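Local coordinates for Lin1840 protein (Listeria innocua serovar 6a, PDB 4ZOC) that probably hydrolyses terminal non-reducing beta-D-glucosyl residues, releasing beta-D-glucose, and has a part in the metabolism of beta-1,2-glucans, at residues 234-238 with 267-273. The protein carries 2 engineered substitutions. Numbering follows the deposited sequence.
Sequences VMTAF and LISAWGA. Engineered in segment 267-273: A270 (natural residue Asp). With BGC (beta-D-glucopyranose), chain G.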
loop_
_atom_site.group_PDB
_atom_site.type_symbol
_atom_site.label_atom_id
_atom_site.label_comp_id
_atom_site.label_asym_id
_atom_site.label_seq_id
_atom_site.Cartn_x
_atom_site.Cartn_y
_atom_site.Cartn_z
ATOM N N VAL A 234 2.380 26.433 9.161
ATOM C CA VAL A 234 2.338 25.035 8.787
ATOM C C VAL A 234 1.844 24.243 9.976
ATOM O O VAL A 234 2.173 24.564 11.119
ATOM C CB VAL A 234 3.717 24.557 8.329
ATOM C CG1 VAL A 234 3.737 23.048 8.020
ATOM C CG2 VAL A 234 4.112 25.315 7.099
ATOM N N MET A 235 1.089 23.170 9.733
ATOM C CA MET A 235 0.604 22.316 10.815
ATOM C C MET A 235 1.214 20.922 10.659
ATOM O O MET A 235 1.359 20.437 9.520
ATOM C CB MET A 235 -0.949 22.185 10.765
ATOM C CG MET A 235 -1.541 21.219 11.773
ATOM S SD MET A 235 -3.283 20.875 11.544
ATOM C CE MET A 235 -3.975 22.494 11.919
ATOM N N THR A 236 1.613 20.304 11.776
ATOM C CA THR A 236 2.200 18.919 11.727
ATOM C C THR A 236 1.167 17.845 11.355
ATOM O O THR A 236 -0.044 18.123 11.401
ATOM C CB THR A 236 2.822 18.547 13.076
ATOM O OG1 THR A 236 1.794 18.249 14.057
ATOM C CG2 THR A 236 3.827 19.632 13.517
ATOM N N ALA A 237 1.660 16.643 10.969
ATOM C CA ALA A 237 0.761 15.534 10.658
ATOM C C ALA A 237 0.694 14.529 11.833
ATOM O O ALA A 237 1.613 14.410 12.626
ATOM C CB ALA A 237 1.290 14.810 9.398
ATOM N N PHE A 238 -0.398 13.764 11.869
ATOM C CA PHE A 238 -0.536 12.698 12.817
ATOM C C PHE A 238 0.358 11.488 12.634
ATOM O O PHE A 238 0.644 10.759 13.628
ATOM C CB PHE A 238 -1.959 12.211 12.831
ATOM C CG PHE A 238 -2.937 13.193 13.377
ATOM C CD1 PHE A 238 -2.831 13.617 14.708
ATOM C CD2 PHE A 238 -3.966 13.670 12.597
ATOM C CE1 PHE A 238 -3.762 14.470 15.240
ATOM C CE2 PHE A 238 -4.917 14.539 13.149
ATOM C CZ PHE A 238 -4.790 14.962 14.437
ATOM N N LEU A 267 4.934 26.821 13.479
ATOM C CA LEU A 267 4.595 25.405 13.245
ATOM C C LEU A 267 3.652 25.006 14.402
ATOM O O LEU A 267 4.040 25.057 15.622
ATOM C CB LEU A 267 5.882 24.561 13.148
ATOM C CG LEU A 267 5.695 23.051 12.931
ATOM C CD1 LEU A 267 4.982 22.772 11.597
ATOM C CD2 LEU A 267 6.984 22.328 13.032
ATOM N N ILE A 268 2.393 24.700 14.077
ATOM C CA ILE A 268 1.367 24.287 15.056
ATOM C C ILE A 268 1.146 22.791 14.926
ATOM O O ILE A 268 1.201 22.220 13.817
ATOM C CB ILE A 268 0.004 25.102 14.802
ATOM C CG1 ILE A 268 -1.034 24.783 15.907
ATOM C CG2 ILE A 268 -0.553 24.837 13.398
ATOM C CD1 ILE A 268 -2.410 25.525 15.729
ATOM N N SER A 269 0.955 22.132 16.046
ATOM C CA SER A 269 0.591 20.740 16.041
ATOM C C SER A 269 -0.780 20.522 15.526
ATOM O O SER A 269 -1.673 21.336 15.740
ATOM C CB SER A 269 0.722 20.114 17.449
ATOM O OG SER A 269 -0.388 20.396 18.325
ATOM N N ALA A 270 -0.996 19.375 14.865
ATOM C CA ALA A 270 -2.337 18.860 14.731
ATOM C C ALA A 270 -2.914 18.600 16.148
ATOM O O ALA A 270 -2.140 18.568 17.171
ATOM C CB ALA A 270 -2.351 17.623 13.849
ATOM N N TRP A 271 -4.245 18.374 16.258
ATOM C CA TRP A 271 -4.885 18.264 17.548
ATOM C C TRP A 271 -4.334 17.113 18.382
ATOM O O TRP A 271 -4.419 15.977 17.998
ATOM C CB TRP A 271 -6.372 18.123 17.424
ATOM C CG TRP A 271 -7.167 18.102 18.728
ATOM C CD1 TRP A 271 -7.125 17.149 19.694
ATOM C CD2 TRP A 271 -8.144 19.052 19.155
ATOM N NE1 TRP A 271 -8.017 17.417 20.680
ATOM C CE2 TRP A 271 -8.673 18.580 20.369
ATOM C CE3 TRP A 271 -8.717 20.168 18.568
ATOM C CZ2 TRP A 271 -9.689 19.254 21.061
ATOM C CZ3 TRP A 271 -9.685 20.865 19.272
ATOM C CH2 TRP A 271 -10.192 20.383 20.477
ATOM N N GLY A 272 -3.778 17.472 19.555
ATOM C CA GLY A 272 -3.202 16.544 20.460
ATOM C C GLY A 272 -1.945 15.813 19.962
ATOM O O GLY A 272 -1.464 14.927 20.680
ATOM N N ALA A 273 -1.370 16.173 18.795
ATOM C CA ALA A 273 -0.345 15.359 18.203
ATOM C C ALA A 273 0.952 15.411 19.029
ATOM O O ALA A 273 1.825 14.517 18.933
ATOM C CB ALA A 273 -0.057 15.854 16.791
HETATM C C2 BGC G . -11.447 15.932 18.368
HETATM C C3 BGC G . -10.058 15.477 17.803
HETATM C C4 BGC G . -9.870 15.834 16.283
HETATM C C5 BGC G . -10.228 17.330 16.140
HETATM C C6 BGC G . -10.060 17.721 14.706
HETATM C C1 BGC G . -11.569 17.395 18.134
HETATM O O1 BGC G . -12.797 17.901 18.710
HETATM O O2 BGC G . -11.566 15.657 19.760
HETATM O O3 BGC G . -9.890 14.063 18.035
HETATM O O4 BGC G . -8.537 15.481 15.754
HETATM O O5 BGC G . -11.530 17.642 16.735
HETATM O O6 BGC G . -11.051 17.024 13.955
#
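Two neighbouring parallel strands of the family 3 TIM barrel, 233-236 and 266-268, open here into the loops that lead to the sugar. Backbone hydrogen bonds set the register: I268 N donates to V234 O (3.0 Å) and T236 N to I268 O (2.8 Å). A third bond prolongs the pairing through a side chain, A270 N to T236 OG1 at 3.1 Å; T236 OG1 is also hydrogen-bonded to the hydroxyl of T247. One apolar pair packs on each face, V234 CG1 against L267 CD1 (3.8 Å) on one and M235 CB against I268 CG2 (3.8 Å) on the other. The engineered A270, Asp in nature, opens a type II turn that ends at A273. W271 lays one ring face against the glucose, which is also hydrogen-bonded to E473 and to R572 of the second subunit. F238 receives A270 in a CH-pi contact, A270 CB sitting 3.9 Å from the F238 ring centroid, while F238 CE1 lies 3.2 Å from W271 O at the ring's edge.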